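Local atomic coordinates of fimbrial structural subunit (PDB entry 3QDH), a protein that forms the shaft of Actinomyces type 2 fimbriae and mediates adhesion to streptococci and host cells during oral biofilm development. Residues I10-L15 / A235-Q240; Y43-D48 / T82-F87; A59-L64 / S104-G109; Q182-K187 / G209-T214; F227-I232 / K241-R246. All blocks are in the same frame, centred on the assembly; numbering follows the deposited sequence.

Contact 1 (I10-L15 / A235-Q240)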
# COMPACT_ATOMS: atom_id res chain seq x y z
N ILE A 10 -6.40 4.59 1.97
CA ILE A 10 -5.60 3.52 1.36
C ILE A 10 -6.41 2.87 0.23
O ILE A 10 -7.58 2.57 0.40
CB ILE A 10 -5.23 2.38 2.37
CG1 ILE A 10 -4.64 2.94 3.67
CG2 ILE A 10 -4.22 1.41 1.73
CD1 ILE A 10 -4.54 1.88 4.80
N GLN A 11 -5.76 2.67 -0.91
CA GLN A 11 -6.35 1.91 -2.01
C GLN A 11 -6.59 0.46 -1.59
O GLN A 11 -5.73 -0.15 -0.96
CB GLN A 11 -5.41 1.91 -3.21
CG GLN A 11 -5.80 2.85 -4.33
CD GLN A 11 -5.44 2.27 -5.69
OE1 GLN A 11 -4.34 1.76 -5.89
NE2 GLN A 11 -6.38 2.32 -6.63
N GLU A 12 -7.76 -0.08 -1.94
CA GLU A 12 -8.02 -1.53 -1.88
C GLU A 12 -6.75 -2.29 -2.26
O GLU A 12 -6.31 -2.22 -3.41
CB GLU A 12 -9.08 -1.92 -2.91
CG GLU A 12 -10.51 -1.98 -2.46
CD GLU A 12 -11.35 -2.80 -3.43
OE1 GLU A 12 -11.98 -2.20 -4.34
OE2 GLU A 12 -11.36 -4.04 -3.30
N GLN A 13 -6.17 -3.03 -1.32
CA GLN A 13 -4.92 -3.75 -1.60
C GLN A 13 -5.01 -4.75 -2.77
O GLN A 13 -4.03 -4.97 -3.48
CB GLN A 13 -4.37 -4.44 -0.34
CG GLN A 13 -2.90 -4.85 -0.45
CD GLN A 13 -1.97 -3.66 -0.76
OE1 GLN A 13 -2.18 -2.55 -0.26
NE2 GLN A 13 -0.95 -3.90 -1.57
N LYS A 14 -6.20 -5.32 -2.96
CA LYS A 14 -6.50 -6.22 -4.08
C LYS A 14 -6.04 -5.64 -5.42
O LYS A 14 -5.44 -6.34 -6.24
CB LYS A 14 -8.00 -6.52 -4.13
CG LYS A 14 -8.40 -7.56 -5.17
CD LYS A 14 -9.82 -8.08 -4.94
CE LYS A 14 -10.34 -8.85 -6.16
NZ LYS A 14 -9.41 -9.93 -6.61
N LEU A 15 -6.30 -4.35 -5.62
CA LEU A 15 -5.94 -3.65 -6.85
C LEU A 15 -4.44 -3.57 -7.09
O LEU A 15 -4.00 -3.30 -8.21
CB LEU A 15 -6.54 -2.25 -6.85
CG LEU A 15 -8.04 -2.11 -6.59
CD1 LEU A 15 -8.42 -0.63 -6.61
CD2 LEU A 15 -8.88 -2.90 -7.61
N ALA A 235 -18.07 -0.23 1.81
CA ALA A 235 -18.67 -1.37 1.13
C ALA A 235 -17.76 -1.99 0.08
O ALA A 235 -17.06 -1.28 -0.65
CB ALA A 235 -19.99 -0.93 0.48
N ASN A 236 -17.77 -3.32 0.01
CA ASN A 236 -17.13 -4.08 -1.07
C ASN A 236 -15.64 -3.79 -1.28
O ASN A 236 -15.17 -3.66 -2.42
CB ASN A 236 -17.91 -3.88 -2.39
CG ASN A 236 -17.65 -4.98 -3.40
OD1 ASN A 236 -17.75 -6.17 -3.08
ND2 ASN A 236 -17.33 -4.59 -4.63
N ARG A 237 -14.89 -3.69 -0.18
CA ARG A 237 -13.46 -3.35 -0.26
C ARG A 237 -12.51 -4.54 -0.11
O ARG A 237 -11.29 -4.35 -0.06
CB ARG A 237 -13.10 -2.27 0.77
CG ARG A 237 -13.33 -0.84 0.29
CD ARG A 237 -12.82 0.20 1.30
NE ARG A 237 -11.42 0.57 1.11
CZ ARG A 237 -10.38 0.01 1.74
NH1 ARG A 237 -10.57 -0.97 2.61
NH2 ARG A 237 -9.15 0.45 1.49
N ASP A 238 -13.04 -5.76 -0.06
CA ASP A 238 -12.20 -6.95 0.13
C ASP A 238 -11.44 -6.81 1.47
O ASP A 238 -10.26 -7.13 1.57
CB ASP A 238 -11.23 -7.12 -1.06
CG ASP A 238 -10.29 -8.31 -0.91
OD1 ASP A 238 -10.75 -9.39 -0.48
OD2 ASP A 238 -9.09 -8.16 -1.23
N ASN A 239 -12.15 -6.31 2.48
CA ASN A 239 -11.52 -5.92 3.74
C ASN A 239 -12.42 -6.21 4.93
O ASN A 239 -13.64 -6.35 4.78
CB ASN A 239 -11.17 -4.42 3.71
CG ASN A 239 -10.36 -3.97 4.92
OD1 ASN A 239 -9.39 -4.63 5.31
ND2 ASN A 239 -10.74 -2.84 5.52
N GLN A 240 -11.81 -6.33 6.10
CA GLN A 240 -12.51 -6.32 7.37
C GLN A 240 -11.70 -5.45 8.32
O GLN A 240 -10.64 -5.86 8.81
CB GLN A 240 -12.72 -7.74 7.92
CG GLN A 240 -13.98 -7.89 8.75
CD GLN A 240 -14.31 -9.34 9.07
OE1 GLN A 240 -15.07 -9.99 8.35
NE2 GLN A 240 -13.76 -9.84 10.17
O HOH W 1 -8.35 -3.58 1.22
O HOH W 2 -7.85 -5.70 -0.72

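Contact 2 (Y43-D48 / T82-F87)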
# COMPACT_ATOMS: atom_id res chain seq x y z
N TYR A 43 3.50 29.09 -1.03
CA TYR A 43 3.78 27.72 -1.44
C TYR A 43 2.62 26.82 -1.02
O TYR A 43 1.78 27.22 -0.23
CB TYR A 43 5.12 27.20 -0.84
CG TYR A 43 5.22 27.40 0.66
CD1 TYR A 43 4.68 26.47 1.55
CD2 TYR A 43 5.88 28.53 1.18
CE1 TYR A 43 4.74 26.69 2.95
CE2 TYR A 43 5.96 28.75 2.56
CZ TYR A 43 5.39 27.83 3.43
OH TYR A 43 5.49 28.06 4.78
N PHE A 44 2.59 25.62 -1.59
CA PHE A 44 1.59 24.60 -1.25
C PHE A 44 2.20 23.24 -1.57
O PHE A 44 2.50 22.94 -2.73
CB PHE A 44 0.28 24.84 -2.04
CG PHE A 44 -0.87 23.96 -1.61
CD1 PHE A 44 -2.04 24.51 -1.08
CD2 PHE A 44 -0.78 22.58 -1.74
CE1 PHE A 44 -3.11 23.69 -0.67
CE2 PHE A 44 -1.84 21.74 -1.33
CZ PHE A 44 -3.00 22.30 -0.81
N GLN A 45 2.40 22.41 -0.55
CA GLN A 45 3.09 21.14 -0.71
C GLN A 45 2.37 20.03 0.05
O GLN A 45 2.00 20.22 1.20
CB GLN A 45 4.53 21.25 -0.19
CG GLN A 45 5.41 19.98 -0.32
CD GLN A 45 6.78 20.19 0.31
OE1 GLN A 45 7.76 20.52 -0.38
NE2 GLN A 45 6.85 20.02 1.62
N LEU A 46 2.19 18.88 -0.60
CA LEU A 46 1.77 17.67 0.10
C LEU A 46 3.03 16.86 0.43
O LEU A 46 3.89 16.64 -0.44
CB LEU A 46 0.80 16.84 -0.76
CG LEU A 46 -0.56 17.49 -1.15
CD1 LEU A 46 -1.28 16.59 -2.16
CD2 LEU A 46 -1.44 17.79 0.06
N ARG A 47 3.15 16.45 1.69
CA ARG A 47 4.36 15.80 2.18
C ARG A 47 3.97 14.51 2.88
O ARG A 47 2.94 14.44 3.55
CB ARG A 47 5.08 16.71 3.17
CG ARG A 47 6.45 16.18 3.64
CD ARG A 47 7.11 17.18 4.56
NE ARG A 47 7.60 18.37 3.84
CZ ARG A 47 8.29 19.35 4.41
NH1 ARG A 47 8.56 19.31 5.72
NH2 ARG A 47 8.71 20.39 3.68
N ASP A 48 4.82 13.49 2.74
CA ASP A 48 4.56 12.18 3.31
C ASP A 48 5.89 11.47 3.51
O ASP A 48 6.61 11.20 2.55
CB ASP A 48 3.63 11.36 2.40
CG ASP A 48 2.97 10.17 3.11
OD1 ASP A 48 3.64 9.49 3.91
OD2 ASP A 48 1.78 9.88 2.84
N THR A 82 11.00 10.59 2.52
CA THR A 82 10.05 11.70 2.46
C THR A 82 9.72 12.11 1.01
O THR A 82 10.60 12.54 0.26
CB THR A 82 10.55 12.91 3.29
OG1 THR A 82 10.88 12.48 4.62
CG2 THR A 82 9.48 14.01 3.37
N VAL A 83 8.46 11.93 0.63
CA VAL A 83 7.99 12.32 -0.70
C VAL A 83 7.29 13.67 -0.61
O VAL A 83 6.53 13.92 0.33
CB VAL A 83 7.04 11.25 -1.29
CG1 VAL A 83 6.63 11.61 -2.71
CG2 VAL A 83 7.72 9.88 -1.24
N THR A 84 7.56 14.56 -1.56
CA THR A 84 6.88 15.85 -1.62
C THR A 84 6.28 16.08 -3.01
O THR A 84 6.85 15.67 -4.03
CB THR A 84 7.81 17.05 -1.26
OG1 THR A 84 8.95 17.06 -2.12
CG2 THR A 84 8.27 17.00 0.21
N VAL A 85 5.10 16.71 -3.01
CA VAL A 85 4.44 17.18 -4.23
C VAL A 85 4.33 18.68 -4.02
O VAL A 85 3.56 19.15 -3.18
CB VAL A 85 3.03 16.57 -4.40
CG1 VAL A 85 2.34 17.16 -5.67
CG2 VAL A 85 3.11 15.05 -4.44
N THR A 86 5.14 19.42 -4.77
CA THR A 86 5.29 20.84 -4.53
C THR A 86 4.75 21.55 -5.75
O THR A 86 5.21 21.31 -6.87
CB THR A 86 6.78 21.19 -4.29
OG1 THR A 86 7.29 20.40 -3.21
CG2 THR A 86 6.93 22.66 -3.94
N PHE A 87 3.76 22.40 -5.54
CA PHE A 87 3.11 23.06 -6.67
C PHE A 87 3.95 24.25 -7.15
O PHE A 87 4.52 24.97 -6.34
CB PHE A 87 1.68 23.43 -6.31
CG PHE A 87 0.76 22.23 -6.33
CD1 PHE A 87 0.09 21.87 -7.50
CD2 PHE A 87 0.61 21.44 -5.19
CE1 PHE A 87 -0.74 20.74 -7.54
CE2 PHE A 87 -0.21 20.30 -5.21
CZ PHE A 87 -0.89 19.96 -6.40
O HOH W 3 4.74 25.31 -3.65

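Contact 3 (A59-L64 / S104-G109)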
# COMPACT_ATOMS: atom_id res chain seq x y z
N ALA A 59 5.19 9.58 -5.44
CA ALA A 59 3.80 9.96 -5.55
C ALA A 59 3.39 10.01 -7.02
O ALA A 59 4.19 10.39 -7.87
CB ALA A 59 3.57 11.32 -4.87
N THR A 60 2.15 9.61 -7.29
CA THR A 60 1.56 9.65 -8.64
C THR A 60 0.16 10.26 -8.58
O THR A 60 -0.34 10.58 -7.50
CB THR A 60 1.43 8.24 -9.26
OG1 THR A 60 0.53 7.45 -8.46
CG2 THR A 60 2.78 7.54 -9.35
N GLU A 61 -0.47 10.41 -9.75
CA GLU A 61 -1.86 10.88 -9.86
C GLU A 61 -2.13 12.21 -9.14
O GLU A 61 -3.13 12.36 -8.44
CB GLU A 61 -2.86 9.82 -9.36
CG GLU A 61 -2.77 8.45 -10.03
CD GLU A 61 -3.97 7.56 -9.71
OE1 GLU A 61 -5.04 8.08 -9.32
OE2 GLU A 61 -3.85 6.33 -9.85
N VAL A 62 -1.22 13.16 -9.31
CA VAL A 62 -1.40 14.48 -8.70
C VAL A 62 -2.58 15.13 -9.39
O VAL A 62 -2.66 15.10 -10.63
CB VAL A 62 -0.15 15.35 -8.87
CG1 VAL A 62 -0.34 16.71 -8.18
CG2 VAL A 62 1.08 14.64 -8.29
N SER A 63 -3.51 15.66 -8.61
CA SER A 63 -4.77 16.16 -9.15
C SER A 63 -5.30 17.40 -8.45
O SER A 63 -5.06 17.61 -7.26
CB SER A 63 -5.84 15.07 -9.10
OG SER A 63 -5.34 13.86 -9.66
N LEU A 64 -6.03 18.22 -9.21
CA LEU A 64 -6.83 19.27 -8.64
C LEU A 64 -8.24 19.04 -9.15
O LEU A 64 -8.50 19.10 -10.36
CB LEU A 64 -6.33 20.66 -9.08
CG LEU A 64 -7.21 21.85 -8.66
CD1 LEU A 64 -7.41 21.95 -7.14
CD2 LEU A 64 -6.66 23.16 -9.24
N SER A 104 -4.94 16.71 -4.45
CA SER A 104 -4.61 15.34 -4.06
C SER A 104 -3.42 14.72 -4.77
O SER A 104 -2.96 15.21 -5.81
CB SER A 104 -5.85 14.44 -4.21
OG SER A 104 -6.26 14.35 -5.56
N ALA A 105 -2.90 13.65 -4.18
CA ALA A 105 -1.92 12.80 -4.82
C ALA A 105 -2.00 11.42 -4.20
O ALA A 105 -2.59 11.25 -3.13
CB ALA A 105 -0.52 13.37 -4.67
N VAL A 106 -1.42 10.43 -4.86
CA VAL A 106 -1.37 9.08 -4.32
C VAL A 106 0.08 8.78 -3.97
O VAL A 106 0.92 8.64 -4.86
CB VAL A 106 -1.91 8.04 -5.34
CG1 VAL A 106 -1.77 6.62 -4.81
CG2 VAL A 106 -3.38 8.33 -5.69
N PHE A 107 0.38 8.70 -2.68
CA PHE A 107 1.72 8.33 -2.24
C PHE A 107 1.83 6.81 -2.23
O PHE A 107 0.83 6.13 -2.01
CB PHE A 107 2.03 8.92 -0.86
CG PHE A 107 2.11 10.42 -0.86
CD1 PHE A 107 3.33 11.06 -0.98
CD2 PHE A 107 0.94 11.20 -0.80
CE1 PHE A 107 3.40 12.45 -1.01
CE2 PHE A 107 1.00 12.58 -0.82
CZ PHE A 107 2.24 13.22 -0.93
N GLN A 108 3.02 6.30 -2.49
CA GLN A 108 3.17 4.86 -2.67
C GLN A 108 4.58 4.35 -2.42
O GLN A 108 5.55 5.10 -2.50
CB GLN A 108 2.72 4.46 -4.08
CG GLN A 108 3.45 5.19 -5.18
CD GLN A 108 2.77 5.02 -6.53
OE1 GLN A 108 1.62 5.44 -6.72
NE2 GLN A 108 3.48 4.41 -7.46
N GLY A 109 4.67 3.06 -2.14
CA GLY A 109 5.95 2.40 -1.95
C GLY A 109 5.77 0.91 -2.09
O GLY A 109 4.64 0.40 -2.02
O HOH W 4 -5.16 12.03 -6.75

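Contact 4 (Q182-K187 / G209-T214)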
# COMPACT_ATOMS: atom_id res chain seq x y z
N GLN A 182 6.83 -27.46 -5.33
CA GLN A 182 6.30 -26.20 -5.85
C GLN A 182 4.87 -25.91 -5.39
O GLN A 182 4.02 -26.80 -5.38
CB GLN A 182 6.45 -26.12 -7.37
CG GLN A 182 7.90 -25.89 -7.82
CD GLN A 182 8.04 -25.63 -9.31
OE1 GLN A 182 7.10 -25.80 -10.09
NE2 GLN A 182 9.23 -25.21 -9.72
N PHE A 183 4.64 -24.66 -5.01
CA PHE A 183 3.36 -24.20 -4.47
C PHE A 183 2.92 -22.90 -5.13
O PHE A 183 3.73 -22.17 -5.70
CB PHE A 183 3.46 -23.97 -2.95
CG PHE A 183 3.65 -25.23 -2.13
CD1 PHE A 183 2.55 -25.91 -1.62
CD2 PHE A 183 4.93 -25.70 -1.84
CE1 PHE A 183 2.72 -27.06 -0.84
CE2 PHE A 183 5.10 -26.85 -1.06
CZ PHE A 183 4.00 -27.53 -0.57
N GLN A 184 1.62 -22.61 -5.03
CA GLN A 184 1.04 -21.35 -5.48
C GLN A 184 0.03 -20.87 -4.44
O GLN A 184 -0.68 -21.69 -3.84
CB GLN A 184 0.37 -21.50 -6.85
CG GLN A 184 1.34 -21.80 -8.00
CD GLN A 184 0.74 -21.51 -9.37
OE1 GLN A 184 -0.38 -21.92 -9.68
NE2 GLN A 184 1.51 -20.82 -10.21
N LEU A 185 -0.03 -19.56 -4.21
CA LEU A 185 -0.93 -18.98 -3.21
C LEU A 185 -2.14 -18.30 -3.85
O LEU A 185 -2.01 -17.58 -4.84
CB LEU A 185 -0.19 -17.99 -2.31
CG LEU A 185 0.57 -18.57 -1.11
CD1 LEU A 185 1.69 -17.63 -0.68
CD2 LEU A 185 -0.37 -18.88 0.05
N TYR A 186 -3.31 -18.54 -3.25
CA TYR A 186 -4.56 -17.97 -3.75
C TYR A 186 -5.31 -17.20 -2.66
O TYR A 186 -5.19 -17.50 -1.47
CB TYR A 186 -5.48 -19.07 -4.30
CG TYR A 186 -5.02 -19.69 -5.61
CD1 TYR A 186 -4.16 -20.80 -5.62
CD2 TYR A 186 -5.47 -19.19 -6.84
CE1 TYR A 186 -3.76 -21.38 -6.82
CE2 TYR A 186 -5.06 -19.77 -8.05
CZ TYR A 186 -4.21 -20.86 -8.03
OH TYR A 186 -3.80 -21.43 -9.22
N LYS A 187 -6.08 -16.20 -3.09
CA LYS A 187 -7.06 -15.55 -2.23
C LYS A 187 -8.15 -16.56 -1.85
O LYS A 187 -8.62 -17.32 -2.70
CB LYS A 187 -7.68 -14.36 -2.98
CG LYS A 187 -8.80 -13.66 -2.22
CD LYS A 187 -9.63 -12.78 -3.14
CE LYS A 187 -10.84 -12.22 -2.41
NZ LYS A 187 -11.81 -13.28 -2.03
N GLY A 209 7.24 -10.80 -7.29
CA GLY A 209 7.15 -10.94 -8.75
C GLY A 209 7.02 -12.36 -9.26
O GLY A 209 6.77 -12.58 -10.44
N GLU A 210 7.18 -13.33 -8.37
CA GLU A 210 7.11 -14.74 -8.74
C GLU A 210 5.82 -15.38 -8.21
O GLU A 210 5.51 -15.25 -7.02
CB GLU A 210 8.34 -15.50 -8.22
CG GLU A 210 9.69 -14.87 -8.62
CD GLU A 210 9.98 -14.89 -10.12
OE1 GLU A 210 9.57 -15.87 -10.80
OE2 GLU A 210 10.62 -13.94 -10.62
N THR A 211 5.09 -16.05 -9.09
CA THR A 211 3.81 -16.68 -8.74
C THR A 211 3.94 -18.17 -8.43
O THR A 211 2.96 -18.82 -8.05
CB THR A 211 2.74 -16.49 -9.85
OG1 THR A 211 3.21 -17.06 -11.08
CG2 THR A 211 2.42 -15.01 -10.07
N THR A 212 5.14 -18.71 -8.60
CA THR A 212 5.43 -20.09 -8.23
C THR A 212 6.50 -20.09 -7.14
O THR A 212 7.54 -19.46 -7.29
CB THR A 212 5.89 -20.94 -9.43
OG1 THR A 212 4.90 -20.88 -10.46
CG2 THR A 212 6.09 -22.40 -9.03
N LEU A 213 6.21 -20.80 -6.06
CA LEU A 213 7.12 -20.87 -4.92
C LEU A 213 7.77 -22.24 -4.86
O LEU A 213 7.09 -23.26 -4.99
CB LEU A 213 6.37 -20.57 -3.62
CG LEU A 213 5.55 -19.27 -3.59
CD1 LEU A 213 4.67 -19.21 -2.36
CD2 LEU A 213 6.45 -18.04 -3.67
N THR A 214 9.09 -22.25 -4.65
CA THR A 214 9.87 -23.49 -4.63
C THR A 214 10.62 -23.62 -3.31
O THR A 214 11.33 -22.70 -2.90
CB THR A 214 10.87 -23.54 -5.81
OG1 THR A 214 10.17 -23.31 -7.03
CG2 THR A 214 11.59 -24.90 -5.87

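Contact 5 (F227-I232 / K241-R246)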
# COMPACT_ATOMS: atom_id res chain seq x y z
N PHE A 227 -1.00 -9.59 2.74
CA PHE A 227 -1.97 -8.61 3.24
C PHE A 227 -3.01 -9.25 4.17
O PHE A 227 -3.49 -10.35 3.91
CB PHE A 227 -2.66 -7.91 2.06
CG PHE A 227 -3.78 -6.99 2.46
CD1 PHE A 227 -3.52 -5.76 3.07
CD2 PHE A 227 -5.10 -7.35 2.21
CE1 PHE A 227 -4.55 -4.91 3.42
CE2 PHE A 227 -6.15 -6.50 2.55
CZ PHE A 227 -5.87 -5.29 3.17
N ILE A 228 -3.33 -8.56 5.27
CA ILE A 228 -4.33 -9.07 6.21
C ILE A 228 -5.61 -8.23 6.18
O ILE A 228 -6.69 -8.77 5.94
CB ILE A 228 -3.76 -9.16 7.64
CG1 ILE A 228 -2.74 -10.30 7.71
CG2 ILE A 228 -4.88 -9.41 8.67
CD1 ILE A 228 -1.99 -10.36 9.00
N SER A 229 -5.46 -6.92 6.41
CA SER A 229 -6.58 -5.99 6.50
C SER A 229 -6.06 -4.56 6.56
O SER A 229 -4.87 -4.34 6.81
CB SER A 229 -7.39 -6.26 7.76
OG SER A 229 -6.68 -5.83 8.90
N ASP A 230 -6.95 -3.59 6.34
CA ASP A 230 -6.58 -2.19 6.55
C ASP A 230 -7.61 -1.43 7.38
O ASP A 230 -8.69 -1.95 7.68
CB ASP A 230 -6.23 -1.48 5.22
CG ASP A 230 -7.42 -1.39 4.27
OD1 ASP A 230 -8.50 -0.94 4.70
OD2 ASP A 230 -7.26 -1.74 3.08
N SER A 231 -7.28 -0.19 7.74
CA SER A 231 -8.07 0.59 8.68
C SER A 231 -9.23 1.35 8.02
O SER A 231 -9.96 2.07 8.70
CB SER A 231 -7.16 1.56 9.45
OG SER A 231 -6.52 2.47 8.57
N ILE A 232 -9.40 1.18 6.71
CA ILE A 232 -10.44 1.91 5.98
C ILE A 232 -11.76 1.14 5.96
O ILE A 232 -11.78 -0.04 5.65
CB ILE A 232 -10.03 2.20 4.51
CG1 ILE A 232 -8.59 2.75 4.43
CG2 ILE A 232 -11.05 3.14 3.83
CD1 ILE A 232 -8.38 4.08 5.16
N LYS A 241 -12.20 -4.24 8.56
CA LYS A 241 -11.47 -3.16 9.23
C LYS A 241 -10.67 -3.55 10.48
O LYS A 241 -9.50 -3.17 10.62
CB LYS A 241 -12.44 -2.01 9.56
CG LYS A 241 -11.80 -0.69 9.95
CD LYS A 241 -12.82 0.19 10.69
CE LYS A 241 -12.42 1.65 10.74
NZ LYS A 241 -11.13 1.88 11.44
N ASP A 242 -11.29 -4.29 11.38
CA ASP A 242 -10.68 -4.60 12.68
C ASP A 242 -10.08 -6.02 12.75
O ASP A 242 -9.93 -6.58 13.84
CB ASP A 242 -11.68 -4.38 13.82
CG ASP A 242 -12.04 -2.90 14.01
OD1 ASP A 242 -11.12 -2.06 14.15
OD2 ASP A 242 -13.25 -2.58 14.04
N ALA A 243 -9.73 -6.58 11.60
CA ALA A 243 -9.22 -7.96 11.55
C ALA A 243 -7.70 -8.04 11.70
O ALA A 243 -6.96 -7.23 11.14
CB ALA A 243 -9.70 -8.67 10.31
N THR A 244 -7.26 -9.03 12.47
CA THR A 244 -5.84 -9.24 12.77
C THR A 244 -5.33 -10.54 12.15
O THR A 244 -4.20 -10.95 12.39
CB THR A 244 -5.58 -9.29 14.29
OG1 THR A 244 -6.50 -10.20 14.90
CG2 THR A 244 -5.72 -7.91 14.92
N ALA A 245 -6.19 -11.19 11.36
CA ALA A 245 -5.86 -12.43 10.66
C ALA A 245 -6.68 -12.54 9.38
O ALA A 245 -7.81 -12.06 9.33
CB ALA A 245 -6.11 -13.64 11.57
N ARG A 246 -6.10 -13.16 8.35
CA ARG A 246 -6.79 -13.36 7.07
C ARG A 246 -6.46 -14.73 6.48
O ARG A 246 -5.33 -15.22 6.61
CB ARG A 246 -6.42 -12.25 6.07
CG ARG A 246 -7.30 -12.21 4.82
CD ARG A 246 -6.77 -11.26 3.76
NE ARG A 246 -7.38 -11.52 2.45
CZ ARG A 246 -8.23 -10.71 1.82
NH1 ARG A 246 -8.59 -9.55 2.36
NH2 ARG A 246 -8.72 -11.06 0.64
O HOH W 5 -6.61 -3.16 10.03

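Contact 1 (I10-L15 / A235-Q240)
Two loops meet where the CnaA-type domain, with its Sgo0707 N2-like sequence, joins the CnaB-type, SpaA-like domain, and this contact near the protein surface links the two modules. Its tight part is built round Arg237. The arginine chain bends at chi3 (88°) and carries its guanidinium to the carbonyl of Ile10, where NH2 donates to Ile10 O at 2.9 Å. That oxygen lies close to the guanidinium plane, although the donor stands above the plane of the carbonyl itself. Glu12 CG lies over one face of the guanidinium at a distance and packs on the aliphatic chain, 4.1 Å from Arg237 CG. Arg237 NH1 forms a salt bridge with Asp230, so the group is held from a second direction and its charge is probably well compensated.

Beyond Glu12 the packing loosens and water takes part. One water accepts from Lys14 N (2.8 Å) and donates to Asp238 OD2 (2.8 Å); the same carboxylate oxygen is hydrogen-bonded to Tyr18 OH. The exposed Lys14 crosses Asp238 at about a right angle and touches with its aliphatic part, CB lying 3.5 Å from OD2 of Asp238. Its ammonium runs on past the acid, leaving Lys14 NZ 5.7 Å from Asp238 OD2.

Contact 2 (Y43-D48 / T82-F87)
Strands 43-48 and 82-87 pair antiparallel within the CnaA-type (DEv-IgG) domain, and three large apolar residues, Phe87, Leu46 and Phe44, give up the most surface to the pairing. Leu46 and Val85 form a hydrogen-bonded pair at its middle: Leu46 N donates to Val85 O, and Val85 N returns to Leu46 O at 2.8 Å. Their side chains leave the sheet on the same face and touch through the beta carbons, 4.3 Å between Leu46 CB and Val85 CB. Asp48 and Val83 repeat this two-way bonding further along, Asp48 OD2 being hydrogen-bonded to Lys8 NZ.

Phe44 and Phe87 close the other end. CG of Phe44 is anti to its backbone N (chi1 -171°), whereas that of Phe87 is anti to the carbonyl carbon (chi1 -76°), and the two side chains run alongside each other in the same direction. The rings meet obliquely, with planes at 86° and Phe44 CD2 3.9 Å from Phe87 CD2. Leu92 and Ile95 of helix 89-96 cover both rings; the Phe87 side chain is about 9 Å from the zinc ion bound by Asp70, Asp73 and Glu90. A water bridges Phe44 N and Phe87 O. Phe44 O accepts from Phe87 N at 3.1 Å, nearly along the C=O axis, while Phe87 CD2 presents its ring edge to this oxygen at 3.4 Å.

Contact 3 (A59-L64 / S104-G109)
Segments 59-64 and 104-109 run antiparallel at 164°, their axes approaching to 4.6 Å. Thr60 and Val106 exchange two nearly straight hydrogen bonds, Thr60 N to Val106 O and Val106 N to Thr60 O, both 2.9 Å. Ser63 and Ser104 form the next hydrogen-bonded pair, but the register has shifted by one: Glu61, at positive phi, and Val62 make a beta bulge. Ser63 OG reaches back to Glu61 O from above the carbonyl plane, and a water donates to that same oxygen while bonding Ser104 OG.

Within this CnaA-type domain the pair belongs to the sheet whose inner face packs against strand 82-87, Ala59 on Val83 and Val62 on Val85 and Phe87. On that face, Ala59 CB sits over the Phe107 ring in a CH-pi contact, 4.2 Å from the ring centroid. Thr60 leaves the sheet on the other face, and Gln108, directed toward segment 59-64, crosses it at about a right angle; OG1 of Thr60 donates to Gln108 OE1 at 2.9 Å.

Contact 4 (Q182-K187 / G209-T214)
Thr211, in the loop leading into strand 213-214 of the CnaB-type, SpaA-like domain, offers its carbonyl oxygen to the Gln184 amide. Gln184 NE2 donates weakly to Thr211 O at 3.3 Å, and CG of the same glutamine rests against that oxygen. At Thr212 the hydroxyl takes a second weak bond from Gln184 NE2, 3.4 Å to OG1, while its methyl CG2 leans on the Gln182 amide. Leu213 carries the backbone pairing: in an antiparallel hydrogen-bonded pair, Phe183 N donates to Leu213 O at 2.8 Å and Leu213 N to Phe183 O at 2.9 Å. Its side chain crosses that of Leu185 obliquely, the CD1 atoms of Leu213 and Leu185 meeting at 3.8 Å on the buried face, where Ile221 and Val223 of strand 220-230 also pack. Thr214 lies beside Gln182, whose extended chain brings NE2 within weak bonding distance of Thr214 OG1.

The two backbone bonds and the leucine contact therefore supply the firm grip, whereas the glutamine-threonine face, joined by long bent bonds, is likely to be held more loosely.

Contact 5 (F227-I232 / K241-R246)
Ser229 turns its hydroxyl into the crowded position between backbone N and carbonyl carbon (chi1 73°), which aims OG at the opposing loop. The hydroxyl donates to Ala243 O at 2.7 Å, in the carbonyl plane and on a lone pair. Lys241, with CG anti to N (chi1 -166°), stays extended until it bends at chi4 (-61°), so that NZ donates a hydrogen bond to Ser231 O at 3.0 Å, from above the plane of that carbonyl. A water links the two segments, donating to Ser229 OG and Lys241 O.

The contact spans the link from strand 220-230 to strand 245-254 of the CnaB-type domain. Ile228 and Ser229 form a classic beta bulge against Arg157, and Asp230 OD1 accepts from Ile232 N in an Asx turn while also pairing with Arg237. Arg246 extends from CG to NE past the bulge, its CD 3.3 Å from Ile228 O and 3.4 Å from Phe227 O. Its NH1 comes to the edge of the Phe227 ring, 3.9 Å from CE2, and is hydrogen-bonded to Tyr192 OH; NH2 forms a salt bridge with Asp238. Ile228 CG2 packs over the opposite backbone, 3.5 Å from Ala245 N.

Overall arrangement
From the N terminus, segment 10-15 opens the widest loop, which contact 1 closes only at 235-240, tying the CnaA-type domain to the CnaB-type domain. Contacts 2, 3 and 4 all fall within that span. Contacts 2 and 3 cross, the order being 43-48, 59-64, 82-87, 104-109; they lie in two sheets that pack together, with Val83 and Val85 meeting Ala59 and Val62. Contact 4 follows in series within the CnaB-type domain, closing a short loop onto strand 182-188. Contact 5 opens after it, closes the short connection between strands 220-230 and 245-254, and crosses contact 1, as 235-240 lies between its segments; Asp238 with Arg246 and Asn239 with Asp230 join the two.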